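Local coordinates for protein probable porin (Pseudomonas aeruginosa, PDB 4FSO) that forms a beta-barrel porin of the outer membrane that probably lets small solutes pass into the periplasm, at residues G205-A211 with R222-G228; A261-L265 with Y297-Y301; A152-F156 with Q197-Q201. All coordinates share one frame; numbering follows the deposited sequence.

Interaction 1 (G205-A211 with R222-G228); sequences GLLLQYA and RYLGAVG. With C8E ((hydroxyethyloxy)tri(ethyloxy)octane), chain H.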
ATOM      1  N   GLY A 205      17.298 -14.975  -5.354  1.00 55.22           N
ATOM      2  CA  GLY A 205      16.673 -15.056  -4.048  1.00 51.85           C
ATOM      3  C   GLY A 205      16.766 -13.814  -3.173  1.00 50.50           C
ATOM      4  O   GLY A 205      16.380 -13.864  -2.007  1.00 47.61           O
ATOM      5  N   LEU A 206      17.260 -12.698  -3.705  1.00 48.15           N
ATOM      6  CA  LEU A 206      17.500 -11.556  -2.834  1.00 38.62           C
ATOM      7  C   LEU A 206      17.523 -10.175  -3.485  1.00 42.84           C
ATOM      8  O   LEU A 206      18.266  -9.916  -4.424  1.00 42.11           O
ATOM      9  CB  LEU A 206      18.776 -11.771  -2.033  1.00 33.78           C
ATOM     10  CG  LEU A 206      19.243 -10.583  -1.194  1.00 38.14           C
ATOM     11  CD1 LEU A 206      18.258 -10.262  -0.053  1.00 26.63           C
ATOM     12  CD2 LEU A 206      20.671 -10.821  -0.678  1.00 29.70           C
ATOM     13  N   LEU A 207      16.718  -9.285  -2.923  1.00 41.18           N
ATOM     14  CA  LEU A 207      16.549  -7.948  -3.441  1.00 29.18           C
ATOM     15  C   LEU A 207      16.819  -6.896  -2.340  1.00 28.93           C
ATOM     16  O   LEU A 207      16.259  -6.942  -1.246  1.00 26.31           O
ATOM     17  CB  LEU A 207      15.144  -7.824  -4.034  1.00 25.96           C
ATOM     18  CG  LEU A 207      14.493  -6.460  -4.261  1.00 36.07           C
ATOM     19  CD1 LEU A 207      15.311  -5.607  -5.211  1.00 29.10           C
ATOM     20  CD2 LEU A 207      13.073  -6.638  -4.789  1.00 37.26           C
ATOM     21  N   LEU A 208      17.713  -5.963  -2.651  1.00 29.15           N
ATOM     22  CA  LEU A 208      18.112  -4.902  -1.737  1.00 33.31           C
ATOM     23  C   LEU A 208      17.493  -3.606  -2.212  1.00 34.41           C
ATOM     24  O   LEU A 208      17.354  -3.379  -3.406  1.00 42.70           O
ATOM     25  CB  LEU A 208      19.646  -4.770  -1.697  1.00 32.70           C
ATOM     26  CG  LEU A 208      20.378  -5.524  -0.590  1.00 32.73           C
ATOM     27  CD1 LEU A 208      19.746  -6.895  -0.373  1.00 27.69           C
ATOM     28  CD2 LEU A 208      21.828  -5.663  -0.966  1.00 35.15           C
ATOM     29  N   GLN A 209      17.120  -2.751  -1.277  1.00 27.82           N
ATOM     30  CA  GLN A 209      16.381  -1.566  -1.643  1.00 29.35           C
ATOM     31  C   GLN A 209      16.804  -0.353  -0.848  1.00 33.21           C
ATOM     32  O   GLN A 209      16.781  -0.365   0.374  1.00 37.39           O
ATOM     33  CB  GLN A 209      14.907  -1.780  -1.382  1.00 23.59           C
ATOM     34  CG  GLN A 209      14.227  -2.798  -2.241  1.00 35.09           C
ATOM     35  CD  GLN A 209      12.712  -2.716  -2.060  1.00 49.91           C
ATOM     36  OE1 GLN A 209      12.179  -3.001  -0.977  1.00 52.98           O
ATOM     37  NE2 GLN A 209      12.018  -2.283  -3.108  1.00 34.58           N
ATOM     38  N   TYR A 210      17.163   0.712  -1.540  1.00 20.12           N
ATOM     39  CA  TYR A 210      17.346   1.962  -0.859  1.00 25.03           C
ATOM     40  C   TYR A 210      16.413   2.967  -1.503  1.00 35.74           C
ATOM     41  O   TYR A 210      16.237   2.957  -2.714  1.00 36.08           O
ATOM     42  CB  TYR A 210      18.802   2.451  -0.945  1.00 31.43           C
ATOM     43  CG  TYR A 210      18.966   3.814  -0.318  1.00 32.60           C
ATOM     44  CD1 TYR A 210      18.908   3.968   1.062  1.00 33.88           C
ATOM     45  CD2 TYR A 210      19.122   4.948  -1.096  1.00 21.12           C
ATOM     46  CE1 TYR A 210      19.009   5.201   1.651  1.00 24.75           C
ATOM     47  CE2 TYR A 210      19.220   6.202  -0.512  1.00 29.10           C
ATOM     48  CZ  TYR A 210      19.169   6.315   0.864  1.00 34.44           C
ATOM     49  OH  TYR A 210      19.286   7.540   1.467  1.00 44.34           O
ATOM     50  N   ALA A 211      15.819   3.835  -0.690  1.00 37.61           N
ATOM     51  CA  ALA A 211      15.004   4.920  -1.212  1.00 48.32           C
ATOM     52  C   ALA A 211      15.042   6.165  -0.302  1.00 42.38           C
ATOM     53  O   ALA A 211      15.349   6.084   0.886  1.00 26.13           O
ATOM     54  CB  ALA A 211      13.552   4.445  -1.479  1.00 16.38           C
ATOM     55  N   ARG A 222      14.083   8.245   4.760  1.00 32.50           N
ATOM     56  CA  ARG A 222      14.963   7.300   4.091  1.00 28.12           C
ATOM     57  C   ARG A 222      14.427   5.894   4.324  1.00 33.37           C
ATOM     58  O   ARG A 222      13.722   5.630   5.313  1.00 28.35           O
ATOM     59  CB  ARG A 222      16.386   7.362   4.657  1.00 38.02           C
ATOM     60  CG  ARG A 222      17.117   8.679   4.488  1.00 62.42           C
ATOM     61  CD  ARG A 222      18.594   8.533   4.899  1.00 74.05           C
ATOM     62  NE  ARG A 222      18.793   8.476   6.350  1.00 71.88           N
ATOM     63  CZ  ARG A 222      19.766   7.795   6.956  1.00 67.56           C
ATOM     64  NH1 ARG A 222      20.639   7.079   6.250  1.00 62.78           N
ATOM     65  NH2 ARG A 222      19.861   7.821   8.278  1.00 64.58           N
ATOM     66  N   TYR A 223      14.799   4.989   3.427  1.00 24.10           N
ATOM     67  CA  TYR A 223      14.311   3.635   3.474  1.00 25.75           C
ATOM     68  C   TYR A 223      15.360   2.618   3.043  1.00 31.10           C
ATOM     69  O   TYR A 223      16.035   2.814   2.047  1.00 50.62           O
ATOM     70  CB  TYR A 223      13.083   3.507   2.580  1.00 22.00           C
ATOM     71  CG  TYR A 223      12.696   2.067   2.304  1.00 33.79           C
ATOM     72  CD1 TYR A 223      11.844   1.379   3.167  1.00 29.81           C
ATOM     73  CD2 TYR A 223      13.184   1.391   1.183  1.00 30.50           C
ATOM     74  CE1 TYR A 223      11.474   0.053   2.917  1.00 31.08           C
ATOM     75  CE2 TYR A 223      12.835   0.069   0.929  1.00 33.41           C
ATOM     76  CZ  TYR A 223      11.977  -0.594   1.795  1.00 35.89           C
ATOM     77  OH  TYR A 223      11.638  -1.899   1.540  1.00 32.13           O
ATOM     78  N   LEU A 224      15.458   1.522   3.790  1.00 24.38           N
ATOM     79  CA  LEU A 224      16.210   0.334   3.399  1.00 17.92           C
ATOM     80  C   LEU A 224      15.268  -0.852   3.399  1.00 24.78           C
ATOM     81  O   LEU A 224      14.493  -1.020   4.323  1.00 25.36           O
ATOM     82  CB  LEU A 224      17.306   0.016   4.399  1.00 27.75           C
ATOM     83  CG  LEU A 224      18.728   0.541   4.273  1.00 35.90           C
ATOM     84  CD1 LEU A 224      18.738   1.912   3.677  1.00 40.43           C
ATOM     85  CD2 LEU A 224      19.319   0.589   5.672  1.00 29.22           C
ATOM     86  N   GLY A 225      15.348  -1.682   2.369  1.00 24.85           N
ATOM     87  CA  GLY A 225      14.588  -2.900   2.340  1.00 24.72           C
ATOM     88  C   GLY A 225      15.443  -4.087   1.975  1.00 37.25           C
ATOM     89  O   GLY A 225      16.488  -3.936   1.342  1.00 40.31           O
ATOM     90  N   ALA A 226      15.001  -5.271   2.386  1.00 35.65           N
ATOM     91  CA  ALA A 226      15.576  -6.514   1.890  1.00 35.50           C
ATOM     92  C   ALA A 226      14.499  -7.591   1.861  1.00 33.29           C
ATOM     93  O   ALA A 226      13.906  -7.906   2.881  1.00 41.22           O
ATOM     94  CB  ALA A 226      16.782  -6.951   2.738  1.00 17.51           C
ATOM     95  N   VAL A 227      14.232  -8.127   0.674  1.00 27.27           N
ATOM     96  CA  VAL A 227      13.249  -9.194   0.495  1.00 23.86           C
ATOM     97  C   VAL A 227      13.908 -10.391  -0.140  1.00 36.77           C
ATOM     98  O   VAL A 227      14.968 -10.280  -0.760  1.00 49.41           O
ATOM     99  CB  VAL A 227      12.076  -8.811  -0.454  1.00 32.70           C
ATOM    100  CG1 VAL A 227      10.747  -8.910   0.259  1.00 39.39           C
ATOM    101  CG2 VAL A 227      12.280  -7.443  -1.114  1.00 25.73           C
ATOM    102  N   GLY A 228      13.255 -11.537  -0.018  1.00 39.42           N
ATOM    103  CA  GLY A 228      13.760 -12.746  -0.634  1.00 50.01           C
ATOM    104  C   GLY A 228      13.040 -14.022  -0.240  1.00 49.37           C
ATOM    105  O   GLY A 228      12.471 -14.138   0.843  1.00 47.53           O
TER
HETATM  106  C8  C8E H 506      15.836 -16.519   4.142  1.00 48.40           C
HETATM  107  O9  C8E H 506      15.167 -15.729   3.173  1.00 48.70           O
HETATM  108  C10 C8E H 506      16.071 -15.007   2.359  1.00 57.59           C
HETATM  109  C11 C8E H 506      15.604 -13.556   2.194  1.00 73.62           C
HETATM  110  O12 C8E H 506      16.133 -12.733   3.218  1.00 83.27           O
HETATM  111  C13 C8E H 506      16.058 -11.349   2.945  1.00 68.66           C
HETATM  112  C14 C8E H 506      16.617 -10.626   4.165  1.00 58.86           C
HETATM  113  O15 C8E H 506      16.308 -11.418   5.294  1.00 57.85           O
HETATM  114  C16 C8E H 506      15.934 -10.685   6.451  1.00 53.96           C
HETATM  115  C17 C8E H 506      16.946 -10.902   7.590  1.00 51.22           C
HETATM  116  O18 C8E H 506      16.538 -11.912   8.507  1.00 53.62           O
HETATM  117  C19 C8E H 506      16.574 -13.243   7.995  1.00 52.45           C
HETATM  118  C20 C8E H 506      16.431 -14.268   9.122  1.00 49.20           C
HETATM  119  O21 C8E H 506      15.920 -15.481   8.614  1.00 46.89           O
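Q209 and Y223 meet on the face of the sheet that also carries L207, A211 and V227. The glutamine's CB lies 3.6 Å from CE2 of Y223; CG sits beside the backbone N, opposite the carbonyl carbon (chi1 -67°), and the extended chain brings CD alongside the tyrosine's outer end. OE1 lies at the ring's edge, in its plane, and accepts the hydroxyl: Y223 OH to Q209 OE1 is 2.8 Å. The amide plane stands nearly perpendicular to the ring, at 87°, and the hydroxyl approaches from above the carbonyl plane. NE2 turns the other way, to OD1 of D199 on the preceding strand. Strands 206-215 and 219-231 form an antiparallel beta hairpin of the OprD-type barrel wall. L207, Q209 and A211 each exchange two backbone bonds with V227, G225 and Y223; G225, opposite Q209, has no side chain to obstruct the Y223-Q209 bond. Further along this face L207 CD2 lies side by side with V227 CG2, 3.8 Å away. On the other face, the edge of the Y210 ring meets L224 CD1. At the L206-G228 end of the pairing, a detergent's C13 lies 3.9 Å from L206 CD1 and its C14 rests against A226 CB.

Interaction 2 (A261-L265 with Y297-Y301); sequences ALSLL and YLANY
Strand 261-265 runs past a type I beta turn, L298 to Y301, with S263 and A299 facing each other, their CA atoms 5.6 Å apart; the turn is closed by its own bond from Y301 N to L298 O. The loop packs on the face of the barrel wall turned away from a bound detergent beside L264, consistent with a loop folded into the porin's barrel: 297-301 belongs to the long connection between strands 294-295 and 313-322, and A261, S263 and L265 direct their side chains toward it, while L262 and L264 point away. S263 carries the polar part. Its OG sits between backbone N and carbonyl carbon (chi1 79°), which brings it in front of the turn, where it accepts the amide of A299; the bond is 3.1 Å from A299 N to S263 OG and fairly straight, 163° at the hydrogen. One backbone N-H of the loop is thereby satisfied by a strand side chain. L298 CD2 and A299 CB flank the hydroxyl. Beyond the turn's second residue, N300 is held by Q280, S314 and Q316, so strands 273-283 and 313-322 also fix the loop. Along the strand, A261 CB meets L298 CD2 at 4.1 Å. The methyl of A299 sits over S263, its CB 3.5 Å from S263 OG, and reaches on to L265 CB at 4.0 Å.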
ATOM      1  N   ALA A 261      11.263   3.475  11.933  1.00 29.07           N
ATOM      2  CA  ALA A 261      10.326   2.371  11.846  1.00 24.36           C
ATOM      3  C   ALA A 261      11.011   1.123  11.306  1.00 26.88           C
ATOM      4  O   ALA A 261      11.573   1.119  10.210  1.00 28.50           O
ATOM      5  CB  ALA A 261       9.148   2.748  10.989  1.00 18.51           C
ATOM      6  N   LEU A 262      10.958   0.061  12.095  1.00 22.20           N
ATOM      7  CA  LEU A 262      11.500  -1.207  11.663  1.00 20.99           C
ATOM      8  C   LEU A 262      10.419  -2.275  11.622  1.00 26.79           C
ATOM      9  O   LEU A 262       9.634  -2.412  12.551  1.00 33.22           O
ATOM     10  CB  LEU A 262      12.633  -1.624  12.596  1.00 17.41           C
ATOM     11  CG  LEU A 262      13.353  -2.917  12.228  1.00 37.97           C
ATOM     12  CD1 LEU A 262      13.639  -2.955  10.760  1.00 36.02           C
ATOM     13  CD2 LEU A 262      14.652  -3.041  13.017  1.00 46.75           C
ATOM     14  N   SER A 263      10.355  -3.020  10.529  1.00 20.47           N
ATOM     15  CA  SER A 263       9.519  -4.211  10.521  1.00 16.42           C
ATOM     16  C   SER A 263      10.179  -5.359   9.821  1.00 21.75           C
ATOM     17  O   SER A 263      10.957  -5.204   8.861  1.00 21.00           O
ATOM     18  CB  SER A 263       8.115  -3.970   9.948  1.00 29.81           C
ATOM     19  OG  SER A 263       8.100  -3.932   8.533  1.00 29.45           O
ATOM     20  N   LEU A 264       9.847  -6.531  10.324  1.00 20.49           N
ATOM     21  CA  LEU A 264      10.385  -7.764   9.803  1.00 27.47           C
ATOM     22  C   LEU A 264       9.253  -8.786   9.719  1.00 37.41           C
ATOM     23  O   LEU A 264       8.543  -9.058  10.699  1.00 25.67           O
ATOM     24  CB  LEU A 264      11.507  -8.254  10.703  1.00 27.15           C
ATOM     25  CG  LEU A 264      12.035  -9.661  10.454  1.00 40.87           C
ATOM     26  CD1 LEU A 264      12.707  -9.766   9.084  1.00 44.39           C
ATOM     27  CD2 LEU A 264      12.998  -9.985  11.562  1.00 35.48           C
ATOM     28  N   LEU A 265       9.064  -9.327   8.529  1.00 38.52           N
ATOM     29  CA  LEU A 265       8.097 -10.383   8.356  1.00 31.38           C
ATOM     30  C   LEU A 265       8.808 -11.625   7.811  1.00 30.38           C
ATOM     31  O   LEU A 265       9.629 -11.547   6.888  1.00 33.50           O
ATOM     32  CB  LEU A 265       6.972  -9.917   7.435  1.00 35.77           C
ATOM     33  CG  LEU A 265       5.808 -10.883   7.184  1.00 38.94           C
ATOM     34  CD1 LEU A 265       4.702 -10.749   8.229  1.00 32.61           C
ATOM     35  CD2 LEU A 265       5.257 -10.665   5.780  1.00 39.09           C
ATOM     36  N   TYR A 297       4.159   1.217   4.448  1.00 18.77           N
ATOM     37  CA  TYR A 297       4.665  -0.054   3.965  1.00 21.81           C
ATOM     38  C   TYR A 297       5.316  -0.845   5.099  1.00 33.02           C
ATOM     39  O   TYR A 297       6.533  -1.032   5.129  1.00 44.29           O
ATOM     40  CB  TYR A 297       5.680   0.250   2.877  1.00 26.33           C
ATOM     41  CG  TYR A 297       6.112  -0.899   2.026  1.00 28.72           C
ATOM     42  CD1 TYR A 297       5.195  -1.800   1.510  1.00 18.44           C
ATOM     43  CD2 TYR A 297       7.450  -1.058   1.698  1.00 31.15           C
ATOM     44  CE1 TYR A 297       5.604  -2.847   0.713  1.00 27.09           C
ATOM     45  CE2 TYR A 297       7.874  -2.101   0.903  1.00 32.29           C
ATOM     46  CZ  TYR A 297       6.950  -2.992   0.406  1.00 36.21           C
ATOM     47  OH  TYR A 297       7.387  -4.018  -0.398  1.00 38.23           O
ATOM     48  N   LEU A 298       4.505  -1.295   6.046  1.00 36.77           N
ATOM     49  CA  LEU A 298       5.023  -2.002   7.218  1.00 33.11           C
ATOM     50  C   LEU A 298       4.392  -3.383   7.351  1.00 26.01           C
ATOM     51  O   LEU A 298       3.280  -3.597   6.897  1.00 27.01           O
ATOM     52  CB  LEU A 298       4.763  -1.177   8.480  1.00 28.58           C
ATOM     53  CG  LEU A 298       5.490   0.169   8.543  1.00 25.74           C
ATOM     54  CD1 LEU A 298       4.828   1.082   9.579  1.00 14.48           C
ATOM     55  CD2 LEU A 298       7.010  -0.038   8.861  1.00 21.93           C
ATOM     56  N   ALA A 299       5.107  -4.308   7.983  1.00 31.32           N
ATOM     57  CA  ALA A 299       4.625  -5.672   8.221  1.00 27.59           C
ATOM     58  C   ALA A 299       3.307  -5.750   8.973  1.00 38.18           C
ATOM     59  O   ALA A 299       2.498  -6.654   8.716  1.00 28.97           O
ATOM     60  CB  ALA A 299       5.679  -6.488   8.957  1.00 28.88           C
ATOM     61  N   ASN A 300       3.107  -4.831   9.918  1.00 33.71           N
ATOM     62  CA  ASN A 300       1.874  -4.828  10.697  1.00 27.59           C
ATOM     63  C   ASN A 300       0.832  -3.807  10.227  1.00 23.44           C
ATOM     64  O   ASN A 300      -0.013  -3.357  11.005  1.00 17.58           O
ATOM     65  CB  ASN A 300       2.157  -4.703  12.202  1.00 17.20           C
ATOM     66  CG  ASN A 300       2.990  -5.852  12.729  1.00 28.08           C
ATOM     67  OD1 ASN A 300       3.246  -6.824  12.019  1.00 17.54           O
ATOM     68  ND2 ASN A 300       3.414  -5.752  13.991  1.00 32.69           N
ATOM     69  N   TYR A 301       0.891  -3.436   8.956  1.00 32.17           N
ATOM     70  CA  TYR A 301      -0.225  -2.678   8.398  1.00 34.83           C
ATOM     71  C   TYR A 301      -1.403  -3.605   8.164  1.00 24.80           C
ATOM     72  O   TYR A 301      -1.359  -4.474   7.306  1.00 26.16           O
ATOM     73  CB  TYR A 301       0.112  -1.965   7.093  1.00 26.47           C
ATOM     74  CG  TYR A 301      -1.131  -1.309   6.530  1.00 38.03           C
ATOM     75  CD1 TYR A 301      -1.800  -0.319   7.253  1.00 41.79           C
ATOM     76  CD2 TYR A 301      -1.672  -1.710   5.316  1.00 30.49           C
ATOM     77  CE1 TYR A 301      -2.952   0.271   6.761  1.00 33.42           C
ATOM     78  CE2 TYR A 301      -2.825  -1.118   4.814  1.00 32.58           C
ATOM     79  CZ  TYR A 301      -3.461  -0.124   5.536  1.00 37.76           C
ATOM     80  OH  TYR A 301      -4.616   0.472   5.034  1.00 37.75           O
TER

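Interaction 3 (A152-F156 with Q197-Q201); sequences AGLRF and QLDYQ
L154 and L198 slant across one another on the face they share with F156 and Y200, with L154 CD1 reaching 3.5 Å from L198 CD2. The two leucines are diagonal rather than directly paired. L154 CG lies opposite its backbone N (chi1 -166°), and from there CD1 also approaches CB of Y200, its true cross-strand partner, at 4.1 Å. The Y200 ring has G153 O in its plane, at an edge. The other face is polar. R155 and D199 are directly paired, but their flat ends are turned 73° apart and do not form a salt bridge: R155 NH1 is 4.5 Å from D199 OD2, which leaves an attraction of opposite charges probably weakened by distance. R155 NH2 also has a long, weak ion pair with E149. What touches OD2 is R155 CD, at 3.8 Å. D199 OD1 instead accepts NE2 of Q197, on its syn side. Beneath the side chains, R155 and D199 exchange two backbone bonds, and Q201 N gives a nearly straight one to G153 O, 2.8 Å away. Apolar residues on one face alternating with polar ones on the other are characteristic of antiparallel strands in the wall of an outer-membrane barrel.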
ATOM      1  N   ALA A 152      21.093  -4.692 -15.983  1.00 43.54           N
ATOM      2  CA  ALA A 152      20.074  -5.636 -15.520  1.00 45.74           C
ATOM      3  C   ALA A 152      20.226  -5.975 -14.042  1.00 59.64           C
ATOM      4  O   ALA A 152      21.330  -6.232 -13.563  1.00 66.78           O
ATOM      5  CB  ALA A 152      20.095  -6.898 -16.356  1.00 35.49           C
ATOM      6  N   GLY A 153      19.106  -5.969 -13.323  1.00 62.07           N
ATOM      7  CA  GLY A 153      19.114  -6.225 -11.894  1.00 50.15           C
ATOM      8  C   GLY A 153      19.383  -4.981 -11.067  1.00 42.40           C
ATOM      9  O   GLY A 153      19.444  -5.042  -9.841  1.00 35.47           O
ATOM     10  N   LEU A 154      19.553  -3.846 -11.738  1.00 43.25           N
ATOM     11  CA  LEU A 154      19.831  -2.598 -11.046  1.00 38.23           C
ATOM     12  C   LEU A 154      18.890  -1.514 -11.538  1.00 43.43           C
ATOM     13  O   LEU A 154      19.117  -0.908 -12.586  1.00 53.70           O
ATOM     14  CB  LEU A 154      21.291  -2.171 -11.243  1.00 34.79           C
ATOM     15  CG  LEU A 154      21.724  -1.067 -10.271  1.00 47.89           C
ATOM     16  CD1 LEU A 154      21.818  -1.619  -8.859  1.00 55.20           C
ATOM     17  CD2 LEU A 154      23.034  -0.436 -10.673  1.00 40.84           C
ATOM     18  N   ARG A 155      17.833  -1.275 -10.771  1.00 34.98           N
ATOM     19  CA  ARG A 155      16.778  -0.365 -11.184  1.00 32.32           C
ATOM     20  C   ARG A 155      16.855   0.955 -10.433  1.00 35.96           C
ATOM     21  O   ARG A 155      17.063   0.994  -9.216  1.00 42.95           O
ATOM     22  CB  ARG A 155      15.405  -1.020 -10.997  1.00 35.94           C
ATOM     23  CG  ARG A 155      14.221  -0.180 -11.479  1.00 50.60           C
ATOM     24  CD  ARG A 155      12.854  -0.778 -11.060  1.00 57.58           C
ATOM     25  NE  ARG A 155      12.275  -1.651 -12.079  1.00 64.05           N
ATOM     26  CZ  ARG A 155      12.130  -2.966 -11.946  1.00 81.63           C
ATOM     27  NH1 ARG A 155      12.519  -3.561 -10.826  1.00 91.30           N
ATOM     28  NH2 ARG A 155      11.590  -3.686 -12.926  1.00 81.36           N
ATOM     29  N   PHE A 156      16.708   2.042 -11.176  1.00 28.59           N
ATOM     30  CA  PHE A 156      16.702   3.362 -10.575  1.00 36.00           C
ATOM     31  C   PHE A 156      15.425   4.088 -10.961  1.00 36.90           C
ATOM     32  O   PHE A 156      14.939   3.962 -12.095  1.00 25.83           O
ATOM     33  CB  PHE A 156      17.932   4.177 -10.990  1.00 42.36           C
ATOM     34  CG  PHE A 156      17.856   5.627 -10.586  1.00 51.63           C
ATOM     35  CD1 PHE A 156      18.080   6.007  -9.266  1.00 44.09           C
ATOM     36  CD2 PHE A 156      17.552   6.615 -11.523  1.00 62.48           C
ATOM     37  CE1 PHE A 156      18.009   7.340  -8.882  1.00 49.02           C
ATOM     38  CE2 PHE A 156      17.473   7.962 -11.146  1.00 56.44           C
ATOM     39  CZ  PHE A 156      17.701   8.319  -9.824  1.00 51.80           C
ATOM     40  N   GLN A 197      14.874   6.131  -5.772  1.00 23.31           N
ATOM     41  CA  GLN A 197      14.983   4.770  -5.288  1.00 18.12           C
ATOM     42  C   GLN A 197      15.984   3.955  -6.090  1.00 20.58           C
ATOM     43  O   GLN A 197      16.111   4.119  -7.293  1.00 32.28           O
ATOM     44  CB  GLN A 197      13.591   4.140  -5.309  1.00 21.42           C
ATOM     45  CG  GLN A 197      13.477   2.686  -4.883  1.00 32.03           C
ATOM     46  CD  GLN A 197      12.038   2.156  -5.025  1.00 43.59           C
ATOM     47  OE1 GLN A 197      11.080   2.936  -5.173  1.00 55.87           O
ATOM     48  NE2 GLN A 197      11.888   0.834  -5.001  1.00 24.51           N
ATOM     49  N   LEU A 198      16.689   3.059  -5.411  1.00 42.13           N
ATOM     50  CA  LEU A 198      17.589   2.131  -6.079  1.00 37.50           C
ATOM     51  C   LEU A 198      17.281   0.689  -5.662  1.00 23.94           C
ATOM     52  O   LEU A 198      17.259   0.377  -4.483  1.00 33.52           O
ATOM     53  CB  LEU A 198      19.033   2.504  -5.757  1.00 35.95           C
ATOM     54  CG  LEU A 198      20.118   1.953  -6.677  1.00 60.58           C
ATOM     55  CD1 LEU A 198      21.404   2.679  -6.389  1.00 69.05           C
ATOM     56  CD2 LEU A 198      20.335   0.453  -6.497  1.00 72.30           C
ATOM     57  N   ASP A 199      17.067  -0.185  -6.639  1.00 28.29           N
ATOM     58  CA  ASP A 199      16.754  -1.600  -6.386  1.00 43.37           C
ATOM     59  C   ASP A 199      17.863  -2.511  -6.900  1.00 46.94           C
ATOM     60  O   ASP A 199      18.088  -2.586  -8.104  1.00 53.52           O
ATOM     61  CB  ASP A 199      15.457  -2.008  -7.097  1.00 51.32           C
ATOM     62  CG  ASP A 199      14.226  -1.373  -6.488  1.00 64.92           C
ATOM     63  OD1 ASP A 199      14.206  -1.235  -5.244  1.00 62.41           O
ATOM     64  OD2 ASP A 199      13.284  -1.018  -7.252  1.00 71.85           O
ATOM     65  N   TYR A 200      18.549  -3.215  -6.004  1.00 42.72           N
ATOM     66  CA  TYR A 200      19.627  -4.109  -6.424  1.00 22.36           C
ATOM     67  C   TYR A 200      19.168  -5.533  -6.222  1.00 30.54           C
ATOM     68  O   TYR A 200      18.893  -5.938  -5.094  1.00 35.25           O
ATOM     69  CB  TYR A 200      20.871  -3.839  -5.598  1.00 29.24           C
ATOM     70  CG  TYR A 200      22.091  -4.665  -5.977  1.00 58.40           C
ATOM     71  CD1 TYR A 200      22.177  -5.320  -7.205  1.00 65.79           C
ATOM     72  CD2 TYR A 200      23.162  -4.783  -5.096  1.00 56.43           C
ATOM     73  CE1 TYR A 200      23.301  -6.073  -7.533  1.00 70.85           C
ATOM     74  CE2 TYR A 200      24.278  -5.521  -5.417  1.00 57.91           C
ATOM     75  CZ  TYR A 200      24.350  -6.165  -6.628  1.00 67.31           C
ATOM     76  OH  TYR A 200      25.478  -6.901  -6.921  1.00 62.31           O
ATOM     77  N   GLN A 201      19.060  -6.291  -7.311  1.00 37.57           N
ATOM     78  CA  GLN A 201      18.665  -7.692  -7.202  1.00 47.68           C
ATOM     79  C   GLN A 201      19.919  -8.551  -7.192  1.00 54.87           C
ATOM     80  O   GLN A 201      20.391  -8.992  -8.233  1.00 67.10           O
ATOM     81  CB  GLN A 201      17.691  -8.117  -8.315  1.00 41.46           C
ATOM     82  CG  GLN A 201      17.119  -9.555  -8.159  1.00 39.62           C
ATOM     83  CD  GLN A 201      15.915  -9.665  -7.190  1.00 54.04           C
ATOM     84  OE1 GLN A 201      14.920  -8.940  -7.314  1.00 52.46           O
ATOM     85  NE2 GLN A 201      16.009 -10.589  -6.233  1.00 60.16           N
TER

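Interactions 1 and 3 are successive strand pairings in the barrel wall: strands 193-203 and 206-215 are neighbours, and backbone bonds of L208 with Y200 and Y210 with L198 join them. Both rely on main-chain bonding. Interaction 3 is a surface contact, whereas interaction 1 is partly buried and adds a tyrosine-glutamine bond; a side-chain bond also crosses between them. Interaction 2 is also partly buried but holds a loop to a strand, through a single side-chain-to-backbone bond and small apolar contacts. It reaches interaction 1 where Y223 OH packs against CE2 of Y297, and stays about 8 Å from interaction 3 at the nearest atoms.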